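Local coordinates for protein FACT complex subunit POB3 (Chaetomium thermophilum var. thermophilum, PDB 4KHB) that probably acts, as a subunit of the FACT histone chaperone, in reorganising nucleosomes during transcription, replication and repair, this fragment being its N-terminal PH-like part, at residues D11-D16 with D76-E81; G51-R56 with N97-E102; S70-L75 with G116-T121; E102-G107 with F122-R127; P128-P133 with V179-Y184. All coordinates share one frame; numbering follows the deposited sequence.

Contact 1. Residues D11-D16 with D76-E81; sequences DHIYLD and DGFQQE
An antiparallel strand pair at the margin of the five-stranded sheet of the N-terminal PH-like domain joins Tyr14 to Asp76 and Ile13 to Phe78. Tyr14 and Asp76 form a hydrogen-bonded pair: Tyr14 N gives a nearly straight bond to Asp76 O (2.9 Å, 172° at the hydrogen), while the return bond from Asp76 N to Tyr14 O is longer, 3.3 Å, and more bent. Asp76 OD1 comes to 3.3 Å from Tyr14 CB, the carboxylate turned steeply against the phenol ring. On the other side of the sheet, Ile13 lays CD1 over the centre of the Phe78 ring, 3.7 Å from the centroid, a CH-pi contact. The same methyl lies 3.6 Å from Gly77 C. Phe10 meets the Phe78 ring edge-to-face. Gly77, whose positive phi (117°) would press a side chain against the preceding carbonyl, and Phe78 both face Tyr61, as in a G1 beta bulge.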
# COMPACT_ATOMS: atom_id res chain seq x y z
N ASP H 11 -16.64 4.10 16.08
CA ASP H 11 -17.56 3.45 15.16
C ASP H 11 -17.10 3.52 13.71
O ASP H 11 -16.27 4.36 13.36
CB ASP H 11 -18.96 4.06 15.30
CG ASP H 11 -19.85 3.28 16.25
OD1 ASP H 11 -19.86 2.03 16.15
OD2 ASP H 11 -20.53 3.90 17.09
N HIS H 12 -17.63 2.61 12.89
CA HIS H 12 -17.37 2.59 11.45
C HIS H 12 -15.89 2.36 11.13
O HIS H 12 -15.31 3.09 10.32
CB HIS H 12 -17.88 3.87 10.78
CG HIS H 12 -18.19 3.70 9.32
ND1 HIS H 12 -19.13 2.79 8.87
CD2 HIS H 12 -17.69 4.30 8.22
CE1 HIS H 12 -19.19 2.85 7.55
NE2 HIS H 12 -18.33 3.76 7.13
N ILE H 13 -15.30 1.34 11.74
CA ILE H 13 -13.89 1.05 11.54
C ILE H 13 -13.70 -0.27 10.79
O ILE H 13 -14.38 -1.26 11.09
CB ILE H 13 -13.14 0.99 12.89
CG1 ILE H 13 -13.36 2.29 13.68
CG2 ILE H 13 -11.66 0.72 12.68
CD1 ILE H 13 -12.90 3.54 12.95
N TYR H 14 -12.80 -0.28 9.81
CA TYR H 14 -12.50 -1.49 9.06
C TYR H 14 -11.24 -2.16 9.61
O TYR H 14 -10.23 -1.49 9.83
CB TYR H 14 -12.32 -1.18 7.57
CG TYR H 14 -13.50 -0.51 6.91
CD1 TYR H 14 -13.65 0.87 6.92
CD2 TYR H 14 -14.47 -1.27 6.25
CE1 TYR H 14 -14.73 1.48 6.31
CE2 TYR H 14 -15.54 -0.67 5.63
CZ TYR H 14 -15.67 0.70 5.66
OH TYR H 14 -16.74 1.31 5.05
N LEU H 15 -11.32 -3.47 9.84
CA LEU H 15 -10.18 -4.21 10.36
C LEU H 15 -9.51 -5.01 9.25
O LEU H 15 -10.14 -5.89 8.65
CB LEU H 15 -10.62 -5.11 11.53
CG LEU H 15 -9.68 -6.11 12.22
CD1 LEU H 15 -9.75 -7.48 11.57
CD2 LEU H 15 -8.24 -5.60 12.25
N ASP H 16 -8.24 -4.72 9.00
CA ASP H 16 -7.43 -5.41 7.99
C ASP H 16 -8.10 -5.51 6.62
O ASP H 16 -8.24 -6.60 6.06
CB ASP H 16 -7.00 -6.79 8.49
CG ASP H 16 -5.89 -6.72 9.52
OD1 ASP H 16 -5.15 -5.70 9.53
OD2 ASP H 16 -5.75 -7.66 10.32
N ASP H 76 -8.58 1.31 9.73
CA ASP H 76 -8.85 2.59 9.08
C ASP H 76 -10.34 2.93 9.10
O ASP H 76 -11.18 2.05 9.29
CB ASP H 76 -8.26 2.67 7.65
CG ASP H 76 -8.87 1.65 6.71
OD1 ASP H 76 -9.67 0.80 7.15
OD2 ASP H 76 -8.54 1.70 5.50
N GLY H 77 -10.66 4.21 8.91
CA GLY H 77 -12.02 4.68 8.96
C GLY H 77 -12.19 5.69 10.09
O GLY H 77 -13.29 6.19 10.33
N PHE H 78 -11.09 5.99 10.77
CA PHE H 78 -11.12 6.99 11.82
C PHE H 78 -11.26 8.38 11.21
O PHE H 78 -10.91 8.60 10.05
CB PHE H 78 -9.84 6.94 12.66
CG PHE H 78 -9.71 5.69 13.49
CD1 PHE H 78 -10.34 5.60 14.73
CD2 PHE H 78 -8.93 4.64 13.06
CE1 PHE H 78 -10.21 4.46 15.50
CE2 PHE H 78 -8.79 3.49 13.83
CZ PHE H 78 -9.43 3.40 15.05
N GLN H 79 -11.79 9.32 11.99
CA GLN H 79 -11.84 10.70 11.56
C GLN H 79 -10.59 11.42 12.04
O GLN H 79 -9.94 10.97 12.99
CB GLN H 79 -13.10 11.39 12.11
CG GLN H 79 -14.40 10.73 11.68
CD GLN H 79 -15.01 11.41 10.47
OE1 GLN H 79 -15.27 12.61 10.48
NE2 GLN H 79 -15.25 10.63 9.42
N GLN H 80 -10.23 12.51 11.37
CA GLN H 80 -9.05 13.28 11.72
C GLN H 80 -9.12 13.78 13.16
O GLN H 80 -8.10 13.92 13.83
CB GLN H 80 -8.89 14.46 10.75
CG GLN H 80 -7.62 15.28 10.95
CD GLN H 80 -7.37 16.26 9.81
OE1 GLN H 80 -8.11 17.22 9.62
NE2 GLN H 80 -6.31 16.02 9.05
N GLU H 81 -10.34 14.04 13.63
CA GLU H 81 -10.58 14.53 14.98
C GLU H 81 -10.26 13.47 16.05
O GLU H 81 -10.10 13.79 17.23
CB GLU H 81 -12.03 15.01 15.11
CG GLU H 81 -12.89 14.22 16.09
CD GLU H 81 -14.38 14.35 15.81
OE1 GLU H 81 -15.16 14.49 16.77
OE2 GLU H 81 -14.76 14.29 14.62

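Contact 2. Residues G51-R56 with N97-E102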
# COMPACT_ATOMS: atom_id res chain seq x y z
N GLY H 51 3.82 -1.06 19.09
CA GLY H 51 3.89 0.25 18.45
C GLY H 51 2.66 0.58 17.62
O GLY H 51 1.84 -0.29 17.33
N ALA H 52 2.54 1.85 17.23
CA ALA H 52 1.37 2.30 16.49
C ALA H 52 1.67 3.49 15.59
O ALA H 52 2.40 4.41 15.98
CB ALA H 52 0.24 2.65 17.46
N GLN H 53 1.09 3.48 14.40
CA GLN H 53 1.28 4.57 13.44
C GLN H 53 -0.05 5.16 12.99
O GLN H 53 -1.04 4.44 12.83
CB GLN H 53 2.07 4.08 12.21
CG GLN H 53 3.49 3.61 12.51
CD GLN H 53 4.17 3.02 11.29
OE1 GLN H 53 3.58 2.94 10.22
NE2 GLN H 53 5.42 2.61 11.46
N TRP H 54 -0.06 6.47 12.78
CA TRP H 54 -1.26 7.18 12.36
C TRP H 54 -1.01 7.81 10.99
O TRP H 54 -0.04 8.55 10.81
CB TRP H 54 -1.57 8.26 13.39
CG TRP H 54 -2.59 9.27 12.98
CD1 TRP H 54 -2.36 10.51 12.46
CD2 TRP H 54 -4.01 9.15 13.10
NE1 TRP H 54 -3.55 11.16 12.23
CE2 TRP H 54 -4.58 10.34 12.62
CE3 TRP H 54 -4.86 8.14 13.57
CZ2 TRP H 54 -5.96 10.55 12.59
CZ3 TRP H 54 -6.23 8.35 13.54
CH2 TRP H 54 -6.76 9.55 13.05
N SER H 55 -1.88 7.51 10.02
CA SER H 55 -1.74 8.06 8.68
C SER H 55 -3.04 8.02 7.88
O SER H 55 -4.00 7.34 8.25
CB SER H 55 -0.64 7.33 7.91
OG SER H 55 -1.02 5.99 7.61
N ARG H 56 -3.07 8.75 6.77
CA ARG H 56 -4.25 8.80 5.91
C ARG H 56 -4.25 7.64 4.92
O ARG H 56 -3.24 7.35 4.28
CB ARG H 56 -4.31 10.13 5.16
CG ARG H 56 -5.52 10.27 4.25
CD ARG H 56 -6.58 11.16 4.87
NE ARG H 56 -7.61 11.53 3.90
CZ ARG H 56 -7.84 12.78 3.50
NH1 ARG H 56 -7.11 13.78 3.98
NH2 ARG H 56 -8.80 13.03 2.62
N ASN H 97 3.82 5.60 21.88
CA ASN H 97 3.56 6.85 21.19
C ASN H 97 2.92 6.57 19.84
O ASN H 97 3.47 5.82 19.03
CB ASN H 97 4.85 7.67 21.03
CG ASN H 97 5.42 8.14 22.36
OD1 ASN H 97 4.68 8.57 23.24
ND2 ASN H 97 6.73 8.06 22.50
N LEU H 98 1.75 7.16 19.59
CA LEU H 98 1.11 7.05 18.29
C LEU H 98 1.83 7.95 17.30
O LEU H 98 1.61 9.17 17.28
CB LEU H 98 -0.38 7.41 18.37
CG LEU H 98 -1.20 7.26 17.09
CD1 LEU H 98 -1.06 5.85 16.53
CD2 LEU H 98 -2.67 7.57 17.34
N GLU H 99 2.69 7.36 16.49
CA GLU H 99 3.55 8.12 15.59
C GLU H 99 2.79 8.66 14.38
O GLU H 99 2.09 7.90 13.70
CB GLU H 99 4.73 7.26 15.14
CG GLU H 99 5.57 7.87 14.03
CD GLU H 99 6.69 6.95 13.58
OE1 GLU H 99 6.71 5.78 14.01
OE2 GLU H 99 7.55 7.41 12.80
N ASN H 100 2.93 9.95 14.12
CA ASN H 100 2.41 10.53 12.89
C ASN H 100 3.35 10.16 11.75
O ASN H 100 4.50 10.60 11.70
CB ASN H 100 2.29 12.05 13.01
CG ASN H 100 1.53 12.67 11.85
OD1 ASN H 100 1.79 12.37 10.68
ND2 ASN H 100 0.59 13.56 12.16
N LYS H 101 2.85 9.34 10.82
CA LYS H 101 3.69 8.78 9.77
C LYS H 101 3.17 9.17 8.40
O LYS H 101 2.35 8.46 7.81
CB LYS H 101 3.71 7.25 9.89
CG LYS H 101 4.82 6.57 9.10
CD LYS H 101 6.17 6.73 9.77
CE LYS H 101 7.11 5.58 9.42
NZ LYS H 101 8.46 5.75 10.03
N GLU H 102 3.65 10.31 7.88
CA GLU H 102 3.27 10.75 6.54
C GLU H 102 3.83 9.82 5.48
O GLU H 102 4.97 9.36 5.57
CB GLU H 102 3.75 12.17 6.26
CG GLU H 102 2.87 13.28 6.81
CD GLU H 102 3.24 14.64 6.24
OE1 GLU H 102 3.67 14.70 5.06
OE2 GLU H 102 3.09 15.66 6.95
O HOH W 1 5.00 3.70 18.52
O HOH W 2 -0.03 11.17 8.90
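Three backbone hydrogen bonds join strand 51-56 to the parallel segment 98-101. Glu99 N donates to Ala52 O, Trp54 N to Glu99 O and Lys101 N to Trp54 O; the second is the shortest at 2.7 Å, and the third is almost straight at its hydrogen (176°). Glu99 thus uses both its N-H and its carbonyl on residues flanking Gln53, whose CA approaches Glu99 O at 3.4 Å in a CA-H...O contact.

On one face Leu98 CD1 packs against Ala52 CB at 3.6 Å, and Leu98 CG lies 3.9 Å from Trp54 CB. The Trp54 indole, with CG anti to the backbone N (chi1 168°), leads away from segment 97-102 and meets the rings of Tyr61 and Tyr83. On the other face Gln53 and Glu99 run side by side in the same direction, amide and carboxylate planes steeply inclined. Lys101 crosses Gln53, Lys101 CE 4.0 Å from Gln53 NE2, and ends in a salt bridge from Lys101 NZ to Glu99 OE2 (3.4 Å), whose hydrogen bond is weak. A water donates to both Trp54 O and Asn100 OD1.

Farther out, Leu86 of helix 83-92 covers Trp54 and Leu98, and Ser55 OG is bonded by Arg43 of the SPT16D chain. A helix that follows the strands and packs on their sheet is characteristic of the PH fold; here the chain continues beyond it into parallel strand 98-100, outermost in this chain.

Contact 3. Residues S70-L75 with G116-T121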
# COMPACT_ATOMS: atom_id res chain seq x y z
N SER H 70 5.97 -10.59 15.23
CA SER H 70 5.94 -9.97 13.91
C SER H 70 4.52 -9.95 13.35
O SER H 70 3.91 -11.01 13.16
CB SER H 70 6.89 -10.70 12.94
OG SER H 70 7.02 -9.98 11.72
N GLY H 71 4.00 -8.75 13.10
CA GLY H 71 2.66 -8.62 12.55
C GLY H 71 2.12 -7.20 12.57
O GLY H 71 2.51 -6.38 13.40
N VAL H 72 1.20 -6.90 11.65
CA VAL H 72 0.53 -5.60 11.61
C VAL H 72 -1.00 -5.72 11.66
O VAL H 72 -1.59 -6.57 10.99
CB VAL H 72 0.95 -4.75 10.38
CG1 VAL H 72 2.38 -4.26 10.54
CG2 VAL H 72 0.80 -5.55 9.10
N ILE H 73 -1.63 -4.86 12.46
CA ILE H 73 -3.08 -4.78 12.51
C ILE H 73 -3.49 -3.41 11.96
O ILE H 73 -3.09 -2.38 12.49
CB ILE H 73 -3.61 -4.93 13.95
CG1 ILE H 73 -3.16 -6.27 14.53
CG2 ILE H 73 -5.13 -4.85 13.97
CD1 ILE H 73 -3.67 -7.48 13.76
N GLN H 74 -4.28 -3.42 10.89
CA GLN H 74 -4.70 -2.19 10.24
C GLN H 74 -6.15 -1.81 10.55
O GLN H 74 -7.08 -2.56 10.23
CB GLN H 74 -4.49 -2.29 8.73
CG GLN H 74 -3.02 -2.23 8.31
CD GLN H 74 -2.81 -2.63 6.86
OE1 GLN H 74 -2.36 -3.74 6.57
NE2 GLN H 74 -3.15 -1.73 5.94
N LEU H 75 -6.32 -0.66 11.19
CA LEU H 75 -7.64 -0.11 11.48
C LEU H 75 -7.81 1.25 10.81
O LEU H 75 -7.25 2.24 11.28
CB LEU H 75 -7.82 0.03 12.99
CG LEU H 75 -7.64 -1.21 13.86
CD1 LEU H 75 -7.37 -0.82 15.30
CD2 LEU H 75 -8.86 -2.10 13.78
N GLY H 116 11.86 -4.65 7.24
CA GLY H 116 11.70 -4.42 8.66
C GLY H 116 11.28 -5.66 9.42
O GLY H 116 11.47 -6.78 8.95
N LYS H 117 10.71 -5.45 10.60
CA LYS H 117 10.30 -6.53 11.49
C LYS H 117 9.07 -7.28 10.99
O LYS H 117 9.01 -8.51 11.07
CB LYS H 117 10.04 -5.94 12.88
CG LYS H 117 9.58 -6.93 13.92
CD LYS H 117 9.49 -6.23 15.27
CE LYS H 117 9.03 -7.17 16.36
NZ LYS H 117 8.97 -6.48 17.69
N ALA H 118 8.09 -6.55 10.48
CA ALA H 118 6.83 -7.15 10.05
C ALA H 118 6.46 -6.82 8.61
O ALA H 118 5.56 -7.43 8.04
CB ALA H 118 5.70 -6.75 10.99
N GLU H 119 7.14 -5.84 8.02
CA GLU H 119 6.77 -5.36 6.69
C GLU H 119 7.97 -5.07 5.79
O GLU H 119 9.04 -4.68 6.27
CB GLU H 119 5.92 -4.09 6.79
CG GLU H 119 4.53 -4.28 7.38
CD GLU H 119 3.70 -3.01 7.35
OE1 GLU H 119 4.14 -1.99 7.93
OE2 GLU H 119 2.61 -3.03 6.73
N LEU H 120 7.77 -5.26 4.49
CA LEU H 120 8.69 -4.74 3.50
C LEU H 120 8.22 -3.35 3.10
O LEU H 120 7.12 -3.19 2.55
CB LEU H 120 8.75 -5.66 2.28
CG LEU H 120 9.56 -5.16 1.08
CD1 LEU H 120 10.97 -4.79 1.53
CD2 LEU H 120 9.63 -6.20 -0.02
N THR H 121 9.04 -2.34 3.39
CA THR H 121 8.66 -0.95 3.14
C THR H 121 9.47 -0.38 1.98
O THR H 121 10.68 -0.60 1.91
CB THR H 121 8.90 -0.08 4.39
OG1 THR H 121 8.10 -0.56 5.48
CG2 THR H 121 8.55 1.37 4.12
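The backbones of 70-75 and 116-121 come closest at Ser70 and Ala118, whose CA atoms are 4.9 Å apart, where the turn leading into strand 119-124 meets the residues preceding strand 72-78. Ser70 points its hydroxyl across the gap: with OG anti to the backbone N (chi1 -171°), it donates to Lys117 O at 2.6 Å, tilted 31° out of the carbonyl plane. Ser70 OG also lies 3.3 Å from Ala118 CA. Ala118 turns CB toward the other segment and sets it 3.4 Å from Gly71 N; Val72 CG1 is 4.2 Å from Ala118 CB.

Val72 and Glu119 cross at about a right angle. Val72 CG1 lies 3.7 Å from Glu119 CD and 3.8 Å from Glu119 CG, meeting the aliphatic part of the glutamate as well as its carboxylate; Val72 CG2 is 3.9 Å from Glu119 OE2. Lys64 forms a salt bridge with Glu119 OE1, and Lys117 NZ bonds to Arg68 O. Pro133 touches both Val72 and Glu119. The seam between the two PH-like domains therefore combines one short, directed hydroxyl bond with apolar contact along a glutamate whose charge is paired with a first-domain lysine.

Contact 4. Residues E102-G107 with F122-R127. With SO4 (sulfate ion), chain P; SO4 (sulfate ion), chain Q.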
# COMPACT_ATOMS: atom_id res chain seq x y z
N GLU H 102 3.65 10.31 7.88
CA GLU H 102 3.27 10.75 6.54
C GLU H 102 3.83 9.82 5.48
O GLU H 102 4.97 9.36 5.57
CB GLU H 102 3.75 12.17 6.26
CG GLU H 102 2.87 13.28 6.81
CD GLU H 102 3.24 14.64 6.24
OE1 GLU H 102 3.67 14.70 5.06
OE2 GLU H 102 3.09 15.66 6.95
N HIS H 103 3.01 9.56 4.46
CA HIS H 103 3.47 8.80 3.31
C HIS H 103 3.83 9.73 2.15
O HIS H 103 3.31 10.85 2.06
CB HIS H 103 2.41 7.78 2.89
CG HIS H 103 2.32 6.60 3.81
ND1 HIS H 103 1.88 6.70 5.11
CD2 HIS H 103 2.62 5.29 3.62
CE1 HIS H 103 1.91 5.51 5.68
NE2 HIS H 103 2.36 4.64 4.79
N SER H 104 4.72 9.27 1.28
CA SER H 104 5.17 10.07 0.14
C SER H 104 4.09 10.16 -0.93
O SER H 104 3.43 9.17 -1.24
CB SER H 104 6.45 9.47 -0.45
OG SER H 104 6.92 10.23 -1.55
N LEU H 105 3.90 11.36 -1.49
CA LEU H 105 2.87 11.57 -2.49
C LEU H 105 3.39 12.05 -3.85
O LEU H 105 2.60 12.39 -4.73
CB LEU H 105 1.83 12.57 -1.97
CG LEU H 105 0.98 12.15 -0.76
CD1 LEU H 105 0.07 13.28 -0.32
CD2 LEU H 105 0.17 10.91 -1.07
N ARG H 106 4.71 12.07 -4.03
CA ARG H 106 5.29 12.58 -5.28
C ARG H 106 5.14 11.62 -6.46
O ARG H 106 5.25 12.04 -7.62
CB ARG H 106 6.72 13.13 -5.12
CG ARG H 106 7.69 12.28 -4.33
CD ARG H 106 8.38 13.14 -3.27
NE ARG H 106 9.83 13.22 -3.41
CZ ARG H 106 10.57 14.25 -3.00
NH1 ARG H 106 9.99 15.29 -2.42
NH2 ARG H 106 11.89 14.23 -3.16
N GLY H 107 4.92 10.35 -6.17
CA GLY H 107 4.72 9.36 -7.22
C GLY H 107 5.99 8.83 -7.83
O GLY H 107 6.00 8.41 -8.99
N PHE H 122 8.81 0.34 1.09
CA PHE H 122 9.51 1.09 0.05
C PHE H 122 9.48 2.58 0.39
O PHE H 122 8.43 3.22 0.35
CB PHE H 122 8.90 0.84 -1.33
CG PHE H 122 9.76 1.35 -2.46
CD1 PHE H 122 10.87 0.63 -2.88
CD2 PHE H 122 9.45 2.54 -3.10
CE1 PHE H 122 11.66 1.09 -3.92
CE2 PHE H 122 10.23 3.01 -4.14
CZ PHE H 122 11.34 2.28 -4.55
N ASN H 123 10.65 3.12 0.73
CA ASN H 123 10.76 4.50 1.18
C ASN H 123 11.23 5.43 0.07
O ASN H 123 12.16 5.10 -0.67
CB ASN H 123 11.71 4.60 2.39
CG ASN H 123 11.08 4.10 3.68
OD1 ASN H 123 9.98 4.53 4.05
ND2 ASN H 123 11.77 3.20 4.37
N VAL H 124 10.58 6.58 -0.04
CA VAL H 124 10.99 7.62 -0.98
C VAL H 124 11.51 8.81 -0.18
O VAL H 124 10.72 9.53 0.45
CB VAL H 124 9.81 8.08 -1.87
CG1 VAL H 124 10.24 9.22 -2.78
CG2 VAL H 124 9.30 6.91 -2.69
N GLN H 125 12.83 9.00 -0.20
CA GLN H 125 13.50 9.98 0.66
C GLN H 125 13.06 9.85 2.12
O GLN H 125 12.69 10.84 2.76
CB GLN H 125 13.29 11.41 0.14
CG GLN H 125 14.15 11.73 -1.08
CD GLN H 125 15.63 11.84 -0.74
OE1 GLN H 125 16.00 12.34 0.33
NE2 GLN H 125 16.48 11.35 -1.64
N ASN H 126 13.08 8.62 2.61
CA ASN H 126 12.80 8.27 4.00
C ASN H 126 11.33 8.40 4.43
O ASN H 126 11.03 8.40 5.62
CB ASN H 126 13.74 9.01 4.96
CG ASN H 126 15.04 8.26 5.19
OD1 ASN H 126 15.07 7.22 5.85
ND2 ASN H 126 16.13 8.79 4.64
N ARG H 127 10.43 8.51 3.46
CA ARG H 127 9.00 8.45 3.74
C ARG H 127 8.38 7.32 2.93
O ARG H 127 8.61 7.21 1.72
CB ARG H 127 8.33 9.80 3.44
CG ARG H 127 8.81 10.94 4.32
CD ARG H 127 8.05 12.23 4.08
NE ARG H 127 8.62 13.34 4.84
CZ ARG H 127 8.49 14.62 4.50
NH1 ARG H 127 7.81 14.96 3.41
NH2 ARG H 127 9.06 15.56 5.24
S SO4 P . 6.75 13.58 -0.06
O1 SO4 P . 7.53 14.79 -0.27
O2 SO4 P . 6.32 13.49 1.33
O3 SO4 P . 5.59 13.59 -0.93
O4 SO4 P . 7.57 12.42 -0.38
S SO4 Q . 9.64 18.26 2.93
O1 SO4 Q . 9.89 19.67 2.66
O2 SO4 Q . 9.61 18.03 4.36
O3 SO4 Q . 8.36 17.89 2.36
O4 SO4 Q . 10.69 17.46 2.32
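Arg127 approaches the 102-107 loop from CB outward: CB lies 4.0 Å from Glu102 O, and the chain runs extended from CG to NE, with CD 3.5 Å from O2 of the chain P sulfate. CZ faces O2 and O3 of the chain Q sulfate. At the tip, NH1 donates to chain P O2 at 3.0 Å and also to chain Q O3, while NH2 donates to chain Q O2 at 2.7 Å. Glu102 OE1 stays 4.5 Å from Arg127 NH1, off the guanidinium plane where no N-H points at it. Ser104 OG and Leu105 N give the chain P sulfate two further bonds, 2.6 Å to O4 and 2.9 Å to O3, and Arg106 NH1 adds a weak one to O1. Ser104 OG also lies 3.6 Å from Val124 CB. Both sulfates probably come from the crystallisation liquor. The type I' turn Val124-Arg127 links strands 119-124 and 127-133; beside it passes the interdomain loop, backbone-bonded at Leu105-Gly107 to the SPT16D chain.

Contact 5. Residues P128-P133 with V179-Y184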
# COMPACT_ATOMS: atom_id res chain seq x y z
N PRO H 128 7.58 6.48 3.59
CA PRO H 128 7.00 5.29 2.97
C PRO H 128 6.02 5.62 1.85
O PRO H 128 5.13 6.44 2.03
CB PRO H 128 6.26 4.61 4.13
CG PRO H 128 5.97 5.71 5.10
CD PRO H 128 7.15 6.64 5.00
N ALA H 129 6.21 4.99 0.69
CA ALA H 129 5.22 5.09 -0.38
C ALA H 129 4.18 4.00 -0.18
O ALA H 129 2.98 4.24 -0.34
CB ALA H 129 5.89 4.95 -1.74
N PHE H 130 4.65 2.81 0.18
CA PHE H 130 3.77 1.68 0.49
C PHE H 130 4.45 0.62 1.36
O PHE H 130 5.67 0.58 1.48
CB PHE H 130 3.21 1.05 -0.79
CG PHE H 130 4.26 0.51 -1.72
CD1 PHE H 130 4.63 -0.82 -1.67
CD2 PHE H 130 4.86 1.34 -2.66
CE1 PHE H 130 5.59 -1.33 -2.53
CE2 PHE H 130 5.82 0.85 -3.53
CZ PHE H 130 6.18 -0.49 -3.46
N GLU H 131 3.64 -0.24 1.98
CA GLU H 131 4.14 -1.28 2.86
C GLU H 131 3.52 -2.63 2.50
O GLU H 131 2.33 -2.71 2.18
CB GLU H 131 3.82 -0.94 4.32
CG GLU H 131 4.42 0.36 4.82
CD GLU H 131 3.38 1.46 4.91
OE1 GLU H 131 2.32 1.33 4.27
OE2 GLU H 131 3.64 2.46 5.61
N ILE H 132 4.33 -3.69 2.55
CA ILE H 132 3.84 -5.04 2.32
C ILE H 132 4.13 -5.94 3.52
O ILE H 132 5.29 -6.25 3.80
CB ILE H 132 4.47 -5.66 1.06
CG1 ILE H 132 4.14 -4.81 -0.16
CG2 ILE H 132 3.94 -7.07 0.83
CD1 ILE H 132 5.29 -4.64 -1.12
N PRO H 133 3.07 -6.35 4.23
CA PRO H 133 3.20 -7.25 5.39
C PRO H 133 3.69 -8.62 4.96
O PRO H 133 3.24 -9.14 3.94
CB PRO H 133 1.77 -7.33 5.95
CG PRO H 133 1.01 -6.22 5.31
CD PRO H 133 1.68 -5.93 4.00
N VAL H 179 -1.02 -9.08 -7.61
CA VAL H 179 -0.52 -10.40 -7.97
C VAL H 179 0.97 -10.52 -7.71
O VAL H 179 1.44 -11.53 -7.17
CB VAL H 179 -0.81 -10.71 -9.46
CG1 VAL H 179 -0.19 -12.02 -9.86
CG2 VAL H 179 -2.31 -10.74 -9.71
N GLU H 180 1.72 -9.48 -8.07
CA GLU H 180 3.18 -9.52 -8.00
C GLU H 180 3.79 -8.12 -7.98
O GLU H 180 3.26 -7.19 -8.60
CB GLU H 180 3.71 -10.30 -9.21
CG GLU H 180 5.22 -10.50 -9.23
CD GLU H 180 5.70 -11.08 -10.55
OE1 GLU H 180 5.46 -10.45 -11.60
OE2 GLU H 180 6.31 -12.17 -10.54
N ILE H 181 4.89 -7.96 -7.24
CA ILE H 181 5.69 -6.74 -7.31
C ILE H 181 7.15 -7.13 -7.53
O ILE H 181 7.66 -8.05 -6.89
CB ILE H 181 5.59 -5.90 -6.02
CG1 ILE H 181 4.13 -5.69 -5.63
CG2 ILE H 181 6.29 -4.55 -6.20
CD1 ILE H 181 3.93 -4.76 -4.45
N ARG H 182 7.81 -6.42 -8.43
CA ARG H 182 9.22 -6.66 -8.71
C ARG H 182 10.07 -5.45 -8.35
O ARG H 182 9.74 -4.31 -8.70
CB ARG H 182 9.40 -7.03 -10.19
CG ARG H 182 8.62 -8.27 -10.59
CD ARG H 182 8.96 -8.72 -12.00
NE ARG H 182 8.16 -9.87 -12.41
CZ ARG H 182 8.50 -10.72 -13.37
NH1 ARG H 182 9.64 -10.54 -14.03
NH2 ARG H 182 7.71 -11.73 -13.67
N PHE H 183 11.18 -5.69 -7.66
CA PHE H 183 12.06 -4.60 -7.26
C PHE H 183 13.42 -4.77 -7.92
O PHE H 183 13.91 -5.90 -8.05
CB PHE H 183 12.24 -4.60 -5.74
CG PHE H 183 10.98 -4.32 -4.97
CD1 PHE H 183 10.60 -3.01 -4.69
CD2 PHE H 183 10.17 -5.35 -4.53
CE1 PHE H 183 9.44 -2.74 -3.99
CE2 PHE H 183 9.00 -5.10 -3.83
CZ PHE H 183 8.64 -3.79 -3.56
N TYR H 184 14.02 -3.66 -8.34
CA TYR H 184 15.41 -3.68 -8.75
C TYR H 184 16.26 -3.21 -7.57
O TYR H 184 16.19 -2.04 -7.18
CB TYR H 184 15.64 -2.78 -9.97
CG TYR H 184 17.10 -2.61 -10.31
CD1 TYR H 184 17.81 -3.64 -10.92
CD2 TYR H 184 17.76 -1.41 -10.06
CE1 TYR H 184 19.14 -3.49 -11.23
CE2 TYR H 184 19.09 -1.26 -10.38
CZ TYR H 184 19.77 -2.30 -10.97
OH TYR H 184 21.10 -2.15 -11.29
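Phe130 meets Phe183 tip to tip, CZ 4.0 Å from CE1, inside the second PH-like domain, where strands 130-133 and 179-184 of two different sheets face each other across the core. The axes of the two strand segments approach no closer than 11.4 Å and cross at 117°, so side chains alone bridge the gap. Phe130 CZ lies at the edge of the Phe183 ring, near its plane. Ile181 CD1 comes to 4.3 Å from Phe130 CE1, and Ile132 CD1 reaches the rim of Phe183 at 4.2 Å from CZ. All four residues are buried; Phe152 of strand 147-152 touches both isoleucines, Val150 touches Phe183, and Val45 of the SPT16D chain packs on Phe130. Residues 180-184 also pair in an antiparallel ladder with a strand of SPT16D, which carries this sheet across the heterodimer interface. Nearest of all across the core are the isoleucine methyls, Ile132 CD1 and Ile181 CD1, 3.6 Å apart.

How the contacts relate
Contacts 1 and 2 lie in the five-stranded sheet of the first PH-like domain, centres 14 Å apart, and meet where Phe78 and Gln79 pack on Trp54. Contact 3 shares strand 72-78 with contact 1 and reaches strand 119-124, joining this domain to the second. Along the chain the segments of contacts 1, 2 and 3 interleave, and contact 5 comes after contacts 3 and 4. Contacts 2 and 4 share Glu102, where the linker begins; the linker itself bonds to strand 127-133, through His103 to Glu131 and Ser104 to Pro128. Contact 5, whose centre is about 24 Å from that of contact 1, lies in the second domain. SPT16D borders contacts 2 to 5.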